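Local coordinates for uncharacterized protein (Ruminococcus gnavus, PDB 4QAN) that is of unknown function but has a cystatin-like fold, as a divergent member of the NTF2-like superfamily, and can bind a magnesium ion, at residues E7-T12 against D236-L241; Q227-I232 against V303-I308; A244-S249 against T341-E346. One frame throughout, in Å; residues are numbered along the deposited sequence.

Contact 1: E7-T12 against D236-L241; sequences EVLNVT and DLTRAL
The backbone N-H groups of Thr238 and Arg239 are both taken up by one carboxylate, that of Glu5, with OE2 receiving the first and OE1 the second. Glu5 thus takes up two amides in the first turn of helix 237-242, whereas Asp236, although it stands at the N-cap position, lends no capping bond from its side chain. Beside this polar clamp the contact between 7-12 and 236-241 is made mostly of methyl groups. Val8 CG2 lies 3.6 Å from Thr238 CG2 and also 3.9 Å from Arg239 N, close to the clamped amide. Thr238 can offer a carbon here because its CG2 is anti to the backbone N while OG1 stands beside that N (chi1 -54°). Leu9 reaches the same methyl from another direction: its CD2 comes within 3.8 Å of Thr238 CG2, the two side chains meeting at about a right angle. The second Val8 branch, CG1, runs 4.2 Å from Arg239 CG and lies at the edge of the guanidinium, near its plane. Backbone bonds of Val8 with Met214 and of Asn10 with Gln212 hold 7-12 in place, while around the helix Pro88 of helix 87-108 meets Thr238, Gln227 of helix 221-234 meets Arg239, and helix 254-275 packs against Ala240 and Leu241.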
loop_
_atom_site.group_PDB
_atom_site.type_symbol
_atom_site.label_atom_id
_atom_site.label_comp_id
_atom_site.label_asym_id
_atom_site.label_seq_id
_atom_site.Cartn_x
_atom_site.Cartn_y
_atom_site.Cartn_z
ATOM N N GLU A 7 15.704 0.541 -11.885
ATOM C CA GLU A 7 16.981 0.922 -11.243
ATOM C C GLU A 7 16.841 1.749 -9.949
ATOM O O GLU A 7 17.842 2.160 -9.352
ATOM C CB GLU A 7 17.906 1.630 -12.256
ATOM C CG GLU A 7 17.344 2.883 -12.923
ATOM C CD GLU A 7 18.067 3.230 -14.213
ATOM O OE1 GLU A 7 19.298 3.036 -14.289
ATOM O OE2 GLU A 7 17.405 3.701 -15.157
ATOM N N VAL A 8 15.606 1.986 -9.521
ATOM C CA VAL A 8 15.345 2.674 -8.262
ATOM C C VAL A 8 14.922 1.683 -7.177
ATOM O O VAL A 8 14.388 2.076 -6.149
ATOM C CB VAL A 8 14.308 3.808 -8.438
ATOM C CG1 VAL A 8 14.802 4.805 -9.475
ATOM C CG2 VAL A 8 12.936 3.280 -8.834
ATOM N N LEU A 9 15.206 0.401 -7.410
ATOM C CA LEU A 9 14.871 -0.669 -6.489
ATOM C C LEU A 9 16.044 -1.099 -5.618
ATOM O O LEU A 9 17.157 -1.308 -6.096
ATOM C CB LEU A 9 14.368 -1.900 -7.252
ATOM C CG LEU A 9 13.036 -1.768 -7.993
ATOM C CD1 LEU A 9 12.538 -3.152 -8.392
ATOM C CD2 LEU A 9 11.987 -1.049 -7.144
ATOM N N ASN A 10 15.757 -1.257 -4.330
ATOM C CA ASN A 10 16.687 -1.821 -3.380
ATOM C C ASN A 10 16.408 -3.309 -3.359
ATOM O O ASN A 10 15.433 -3.763 -2.748
ATOM C CB ASN A 10 16.457 -1.195 -2.004
ATOM C CG ASN A 10 17.440 -1.678 -0.959
ATOM O OD1 ASN A 10 18.214 -2.597 -1.195
ATOM N ND2 ASN A 10 17.397 -1.061 0.223
ATOM N N VAL A 11 17.238 -4.064 -4.066
ATOM C CA VAL A 11 17.132 -5.513 -4.045
ATOM C C VAL A 11 17.799 -5.940 -2.742
ATOM O O VAL A 11 19.003 -6.171 -2.689
ATOM C CB VAL A 11 17.799 -6.182 -5.268
ATOM C CG1 VAL A 11 17.460 -7.674 -5.310
ATOM C CG2 VAL A 11 17.346 -5.515 -6.561
ATOM N N THR A 12 17.005 -5.998 -1.679
ATOM C CA THR A 12 17.517 -6.267 -0.337
ATOM C C THR A 12 18.076 -7.685 -0.273
ATOM O O THR A 12 17.817 -8.486 -1.170
ATOM C CB THR A 12 16.406 -6.134 0.719
ATOM O OG1 THR A 12 15.426 -7.154 0.516
ATOM C CG2 THR A 12 15.728 -4.784 0.646
ATOM N N ASP A 236 6.018 6.807 -13.789
ATOM C CA ASP A 236 7.133 6.173 -13.093
ATOM C C ASP A 236 6.920 6.325 -11.566
ATOM O O ASP A 236 7.700 6.976 -10.877
ATOM C CB ASP A 236 8.484 6.793 -13.536
ATOM C CG ASP A 236 8.973 6.276 -14.911
ATOM O OD1 ASP A 236 8.449 5.257 -15.398
ATOM O OD2 ASP A 236 9.900 6.882 -15.507
ATOM N N LEU A 237 5.859 5.723 -11.047
ATOM C CA LEU A 237 5.450 5.975 -9.677
ATOM C C LEU A 237 6.403 5.371 -8.652
ATOM O O LEU A 237 6.476 5.837 -7.508
ATOM C CB LEU A 237 4.011 5.540 -9.454
ATOM C CG LEU A 237 2.939 6.291 -10.268
ATOM C CD1 LEU A 237 1.567 6.048 -9.665
ATOM C CD2 LEU A 237 3.183 7.795 -10.357
ATOM N N THR A 238 7.158 4.364 -9.057
ATOM C CA THR A 238 8.198 3.846 -8.194
ATOM C C THR A 238 9.309 4.852 -7.962
ATOM O O THR A 238 9.777 4.992 -6.849
ATOM C CB THR A 238 8.789 2.561 -8.740
ATOM O OG1 THR A 238 7.712 1.661 -8.956
ATOM C CG2 THR A 238 9.741 1.943 -7.753
ATOM N N ARG A 239 9.709 5.545 -9.016
ATOM C CA ARG A 239 10.694 6.598 -8.921
ATOM C C ARG A 239 10.126 7.766 -8.113
ATOM O O ARG A 239 10.825 8.398 -7.303
ATOM C CB ARG A 239 11.090 7.022 -10.336
ATOM C CG ARG A 239 12.229 7.995 -10.423
ATOM C CD ARG A 239 12.694 8.163 -11.876
ATOM N NE ARG A 239 13.336 9.464 -12.074
ATOM C CZ ARG A 239 14.606 9.749 -11.789
ATOM N NH1 ARG A 239 15.432 8.813 -11.312
ATOM N NH2 ARG A 239 15.059 10.984 -12.009
ATOM N N ALA A 240 8.843 8.032 -8.302
ATOM C CA ALA A 240 8.165 9.021 -7.482
ATOM C C ALA A 240 8.296 8.690 -5.990
ATOM O O ALA A 240 8.532 9.595 -5.169
ATOM C CB ALA A 240 6.712 9.143 -7.878
ATOM N N LEU A 241 8.166 7.412 -5.634
ATOM C CA LEU A 241 8.283 7.031 -4.221
ATOM C C LEU A 241 9.733 7.138 -3.746
ATOM O O LEU A 241 9.985 7.643 -2.652
ATOM C CB LEU A 241 7.778 5.622 -3.992
ATOM C CG LEU A 241 6.295 5.408 -4.282
ATOM C CD1 LEU A 241 6.010 3.913 -4.353
ATOM C CD2 LEU A 241 5.394 6.085 -3.264
#

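Contact 2: Q227-I232 against V303-I308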
loop_
_atom_site.group_PDB
_atom_site.type_symbol
_atom_site.label_atom_id
_atom_site.label_comp_id
_atom_site.label_asym_id
_atom_site.label_seq_id
_atom_site.Cartn_x
_atom_site.Cartn_y
_atom_site.Cartn_z
ATOM N N GLN A 227 11.425 16.681 -10.694
ATOM C CA GLN A 227 11.584 15.333 -11.213
ATOM C C GLN A 227 10.575 14.385 -10.651
ATOM O O GLN A 227 10.245 13.416 -11.306
ATOM C CB GLN A 227 12.991 14.778 -10.983
ATOM C CG GLN A 227 14.034 15.269 -11.978
ATOM C CD GLN A 227 13.673 14.912 -13.412
ATOM O OE1 GLN A 227 13.376 15.794 -14.207
ATOM N NE2 GLN A 227 13.683 13.606 -13.740
ATOM N N PHE A 228 10.134 14.640 -9.417
ATOM C CA PHE A 228 8.999 13.945 -8.804
ATOM C C PHE A 228 7.737 14.086 -9.664
ATOM O O PHE A 228 7.113 13.093 -10.034
ATOM C CB PHE A 228 8.790 14.521 -7.400
ATOM C CG PHE A 228 7.522 14.072 -6.705
ATOM C CD1 PHE A 228 7.412 12.794 -6.181
ATOM C CD2 PHE A 228 6.474 14.960 -6.506
ATOM C CE1 PHE A 228 6.269 12.403 -5.502
ATOM C CE2 PHE A 228 5.332 14.568 -5.823
ATOM C CZ PHE A 228 5.231 13.279 -5.330
ATOM N N ILE A 229 7.398 15.318 -10.034
ATOM C CA ILE A 229 6.273 15.559 -10.943
ATOM C C ILE A 229 6.485 14.962 -12.342
ATOM O O ILE A 229 5.544 14.487 -12.959
ATOM C CB ILE A 229 5.926 17.068 -11.000
ATOM C CG1 ILE A 229 5.456 17.541 -9.607
ATOM C CG2 ILE A 229 4.893 17.373 -12.077
ATOM C CD1 ILE A 229 4.277 16.784 -9.018
ATOM N N TYR A 230 7.713 14.950 -12.835
ATOM C CA TYR A 230 7.998 14.337 -14.122
ATOM C C TYR A 230 7.738 12.830 -14.061
ATOM O O TYR A 230 7.179 12.251 -15.000
ATOM C CB TYR A 230 9.448 14.594 -14.546
ATOM C CG TYR A 230 9.852 13.925 -15.862
ATOM C CD1 TYR A 230 9.340 14.371 -17.075
ATOM C CD2 TYR A 230 10.748 12.840 -15.881
ATOM C CE1 TYR A 230 9.702 13.768 -18.275
ATOM C CE2 TYR A 230 11.120 12.222 -17.073
ATOM C CZ TYR A 230 10.602 12.691 -18.267
ATOM O OH TYR A 230 10.964 12.103 -19.451
ATOM N N ALA A 231 8.162 12.197 -12.974
ATOM C CA ALA A 231 7.854 10.779 -12.744
ATOM C C ALA A 231 6.341 10.474 -12.804
ATOM O O ALA A 231 5.896 9.495 -13.429
ATOM C CB ALA A 231 8.424 10.336 -11.407
ATOM N N ILE A 232 5.559 11.324 -12.155
ATOM C CA ILE A 232 4.096 11.220 -12.172
ATOM C C ILE A 232 3.549 11.348 -13.600
ATOM O O ILE A 232 2.732 10.522 -14.037
ATOM C CB ILE A 232 3.472 12.254 -11.202
ATOM C CG1 ILE A 232 3.738 11.783 -9.755
ATOM C CG2 ILE A 232 1.973 12.409 -11.446
ATOM C CD1 ILE A 232 3.412 12.770 -8.653
ATOM N N VAL A 303 -0.372 13.009 -17.579
ATOM C CA VAL A 303 0.663 13.469 -18.487
ATOM C C VAL A 303 0.575 14.992 -18.719
ATOM O O VAL A 303 1.523 15.605 -19.195
ATOM C CB VAL A 303 0.619 12.701 -19.811
ATOM C CG1 VAL A 303 -0.594 13.074 -20.630
ATOM C CG2 VAL A 303 1.882 12.967 -20.604
ATOM N N TYR A 304 -0.559 15.592 -18.387
ATOM C CA TYR A 304 -0.716 17.040 -18.474
ATOM C C TYR A 304 -0.810 17.686 -17.107
ATOM O O TYR A 304 -1.350 18.776 -16.967
ATOM C CB TYR A 304 -1.931 17.392 -19.338
ATOM C CG TYR A 304 -1.795 16.861 -20.745
ATOM C CD1 TYR A 304 -0.710 17.238 -21.545
ATOM C CD2 TYR A 304 -2.741 15.990 -21.283
ATOM C CE1 TYR A 304 -0.567 16.755 -22.825
ATOM C CE2 TYR A 304 -2.607 15.511 -22.575
ATOM C CZ TYR A 304 -1.518 15.895 -23.335
ATOM O OH TYR A 304 -1.364 15.425 -24.614
ATOM N N LEU A 305 -0.264 17.026 -16.095
ATOM C CA LEU A 305 -0.008 17.704 -14.848
ATOM C C LEU A 305 1.331 18.404 -15.002
ATOM O O LEU A 305 2.368 17.744 -15.079
ATOM C CB LEU A 305 0.034 16.737 -13.681
ATOM C CG LEU A 305 0.389 17.405 -12.361
ATOM C CD1 LEU A 305 -0.778 18.243 -11.903
ATOM C CD2 LEU A 305 0.754 16.364 -11.332
ATOM N N ASP A 306 1.282 19.736 -15.059
ATOM C CA ASP A 306 2.461 20.564 -15.225
ATOM C C ASP A 306 2.712 21.434 -14.025
ATOM O O ASP A 306 1.803 22.040 -13.456
ATOM C CB ASP A 306 2.306 21.486 -16.429
ATOM C CG ASP A 306 2.627 20.798 -17.734
ATOM O OD1 ASP A 306 3.739 20.240 -17.838
ATOM O OD2 ASP A 306 1.771 20.826 -18.649
ATOM N N LEU A 307 3.981 21.515 -13.678
ATOM C CA LEU A 307 4.446 22.426 -12.675
ATOM C C LEU A 307 4.720 23.792 -13.357
ATOM O O LEU A 307 5.466 23.878 -14.320
ATOM C CB LEU A 307 5.711 21.813 -12.074
ATOM C CG LEU A 307 6.118 22.053 -10.632
ATOM C CD1 LEU A 307 5.012 21.753 -9.641
ATOM C CD2 LEU A 307 7.332 21.181 -10.375
ATOM N N ILE A 308 4.073 24.853 -12.898
ATOM C CA ILE A 308 4.377 26.196 -13.396
ATOM C C ILE A 308 5.598 26.768 -12.663
ATOM O O ILE A 308 6.461 27.402 -13.265
ATOM C CB ILE A 308 3.170 27.136 -13.223
ATOM C CG1 ILE A 308 2.003 26.668 -14.098
ATOM C CG2 ILE A 308 3.535 28.571 -13.596
ATOM C CD1 ILE A 308 0.672 27.252 -13.685
#
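With CG2 anti to the backbone N and CG1 beside that N (chi1 -63°), Ile229 has both branches against the strand. Leu305 answers with CG anti to its own backbone N (chi1 176°), which leaves CD2 among the two isoleucines of helix 227-232. The result illustrates how one helical residue can serve two residues of a strand. Ile229 CG2 approaches the backbone of Leu305, 3.9 Å from its O, while at the far end of the side chain Ile229 CD1 lies 4.2 Å from Leu305 CD2. The same branch also meets the other leucine nearer its root: Ile229 CG1 is 4.2 Å from Leu307 CD2, and these two side chains meet at about a right angle. One turn along the helix, Ile232 touches Leu305 as well, its CG2 being 4.1 Å from Leu305 CD2, so that this single methyl of Leu305 is approached by both isoleucines. The other branch of Ile232 has CD1 packed 3.8 Å above the plane of the Phe228 ring and offset toward its rim. The side chains meet carbon to carbon; the one polar atom close by is the backbone Leu305 O beside Ile229 CG2. The strand and helix axes run nearly antiparallel, at 163°, with a closest approach of 8.7 Å. Tyr329 and Tyr331 of the neighbouring strand 322-331 widen the sheet's side of the interface, and Ile232 also touches Leu267 and Met270 of helix 254-275. A helix packed through aliphatic residues on a strand that pairs antiparallel with its neighbour is consistent with the cystatin-like fold, in which helix packs on a curved, mainly antiparallel sheet.

Contact 3: A244-S249 against T341-E346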
loop_
_atom_site.group_PDB
_atom_site.type_symbol
_atom_site.label_atom_id
_atom_site.label_comp_id
_atom_site.label_asym_id
_atom_site.label_seq_id
_atom_site.Cartn_x
_atom_site.Cartn_y
_atom_site.Cartn_z
ATOM N N ALA A 244 11.101 10.262 -1.894
ATOM C CA ALA A 244 10.854 10.437 -0.457
ATOM C C ALA A 244 11.382 9.270 0.387
ATOM O O ALA A 244 11.099 9.184 1.568
ATOM C CB ALA A 244 9.373 10.625 -0.217
ATOM N N THR A 245 12.158 8.382 -0.214
ATOM C CA THR A 245 12.743 7.270 0.527
ATOM C C THR A 245 14.008 7.768 1.227
ATOM O O THR A 245 15.024 7.978 0.598
ATOM C CB THR A 245 13.038 6.105 -0.421
ATOM O OG1 THR A 245 11.822 5.748 -1.098
ATOM C CG2 THR A 245 13.589 4.900 0.349
ATOM N N THR A 246 13.931 7.990 2.529
ATOM C CA THR A 246 15.022 8.645 3.252
ATOM C C THR A 246 16.119 7.709 3.714
ATOM O O THR A 246 17.205 8.171 4.027
ATOM C CB THR A 246 14.518 9.353 4.506
ATOM O OG1 THR A 246 13.829 8.403 5.326
ATOM C CG2 THR A 246 13.610 10.543 4.126
ATOM N N GLU A 247 15.856 6.410 3.780
ATOM C CA GLU A 247 16.911 5.467 4.133
ATOM C C GLU A 247 16.920 4.261 3.229
ATOM O O GLU A 247 15.889 3.864 2.698
ATOM C CB GLU A 247 16.755 4.990 5.577
ATOM C CG GLU A 247 16.822 6.086 6.629
ATOM C CD GLU A 247 18.195 6.734 6.753
ATOM O OE1 GLU A 247 19.175 6.210 6.170
ATOM O OE2 GLU A 247 18.293 7.779 7.442
ATOM N N SER A 248 18.111 3.703 3.055
ATOM C CA SER A 248 18.299 2.376 2.505
ATOM C C SER A 248 18.488 1.406 3.675
ATOM O O SER A 248 18.533 1.818 4.844
ATOM C CB SER A 248 19.520 2.354 1.596
ATOM O OG SER A 248 19.633 1.115 0.924
ATOM N N SER A 249 18.588 0.123 3.363
ATOM C CA SER A 249 18.869 -0.897 4.368
ATOM C C SER A 249 19.465 -2.096 3.676
ATOM O O SER A 249 19.241 -2.330 2.483
ATOM C CB SER A 249 17.603 -1.310 5.141
ATOM O OG SER A 249 16.562 -1.717 4.264
ATOM N N THR A 341 7.643 19.576 1.902
ATOM C CA THR A 341 8.677 19.784 2.910
ATOM C C THR A 341 9.816 18.929 2.405
ATOM O O THR A 341 9.625 17.737 2.154
ATOM C CB THR A 341 8.239 19.352 4.329
ATOM O OG1 THR A 341 7.120 20.130 4.758
ATOM C CG2 THR A 341 9.366 19.539 5.322
ATOM N N LEU A 342 10.982 19.542 2.216
ATOM C CA LEU A 342 12.144 18.865 1.635
ATOM C C LEU A 342 13.297 18.805 2.616
ATOM O O LEU A 342 13.474 19.734 3.427
ATOM C CB LEU A 342 12.587 19.604 0.380
ATOM C CG LEU A 342 11.470 19.650 -0.673
ATOM C CD1 LEU A 342 11.401 21.027 -1.302
ATOM C CD2 LEU A 342 11.684 18.566 -1.715
ATOM N N CYS A 343 14.068 17.713 2.542
ATOM C CA CYS A 343 15.213 17.498 3.420
ATOM C C CYS A 343 16.498 17.227 2.627
ATOM O O CYS A 343 16.502 16.510 1.617
ATOM C CB CYS A 343 14.953 16.363 4.418
ATOM S SG CYS A 343 14.588 14.772 3.637
ATOM N N ARG A 344 17.579 17.812 3.131
ATOM C CA ARG A 344 18.897 17.785 2.513
ATOM C C ARG A 344 19.644 16.582 3.029
ATOM O O ARG A 344 19.918 16.503 4.207
ATOM C CB ARG A 344 19.646 19.071 2.891
ATOM C CG ARG A 344 21.021 19.319 2.270
ATOM C CD ARG A 344 21.507 20.695 2.725
ATOM N NE ARG A 344 22.906 21.002 2.416
ATOM C CZ ARG A 344 23.369 21.430 1.238
ATOM N NH1 ARG A 344 22.561 21.591 0.193
ATOM N NH2 ARG A 344 24.664 21.684 1.096
ATOM N N GLN A 345 19.943 15.639 2.147
ATOM C CA GLN A 345 20.800 14.510 2.466
ATOM C C GLN A 345 22.217 14.872 2.034
ATOM O O GLN A 345 22.485 16.028 1.683
ATOM C CB GLN A 345 20.323 13.270 1.721
ATOM C CG GLN A 345 18.826 13.011 1.834
ATOM C CD GLN A 345 18.361 12.665 3.243
ATOM O OE1 GLN A 345 17.176 12.777 3.549
ATOM N NE2 GLN A 345 19.282 12.231 4.095
ATOM N N GLU A 346 23.120 13.896 2.060
ATOM C CA GLU A 346 24.509 14.133 1.661
ATOM C C GLU A 346 24.641 14.510 0.188
ATOM O O GLU A 346 25.290 15.505 -0.142
ATOM C CB GLU A 346 25.383 12.906 1.945
ATOM C CG GLU A 346 26.260 13.044 3.179
ATOM C CD GLU A 346 27.527 12.215 3.084
ATOM O OE1 GLU A 346 28.239 12.321 2.059
ATOM O OE2 GLU A 346 27.818 11.464 4.039
#
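The flat group in this contact is the carboxamide of Gln345, which meets Thr246 at its oxygen end. Thr246 CG2 lies 4.2 Å from Gln345 OE1, displaced to one side of the amide plane, while Cys343 SG sits beyond the same oxygen on the other side of that plane. The sulfur comes within 3.3 Å of Gln345 OE1, and it also reaches across to the loop, where Cys343 SG is 4.4 Å from Thr246 CG2. A methyl, a thiol and an amide oxygen therefore gather in a small triangle in which the threonine contributes carbon alone. Its first torsion explains this: with chi1 at 56°, OG1 lies between the backbone N and the carbonyl carbon, and CG2 is left anti to that carbon, directed at the strand. Gln345 is folded back, chi1 -48° and chi2 -66°, which brings OE1 round to Cys343 SG. The contact is slight, and polar bonds nearby also join the loop to the sheet. Thr245 O accepts a bond from Gln350 NE2, while the Cys343 backbone pairs with that of Gln350, so the same partner strand serves both segments. Gln345 in turn packs on Gln350, and Cys343 on Val322 of the adjoining strand. What the example displays is a loop between two helices, 237-242 and 254-275, resting on the end of a beta-hairpin formed by strands 334-344 and 349-353, within the sheet of a cystatin-like domain.

Contact 2 is the buried one and joins helix to sheet through aliphatic side chains. Contacts 1 and 3, also mainly carbon contacts, are partly buried, with polar bonds around them, and each sets an irregular segment against another part of the fold. Contacts 1 and 2 use successive helices, 221-234 and 237-242, and touch where Asp236 N probably bonds to Ala231 O, 2.7 Å away. Contacts 2 and 3 reach the same sheet without touching, their nearest atoms about 6 Å apart. Between contacts 1 and 3 the link is polar: Asn10 ND2 lies 3.2 Å from Ser249 O, a probable hydrogen bond between two loops.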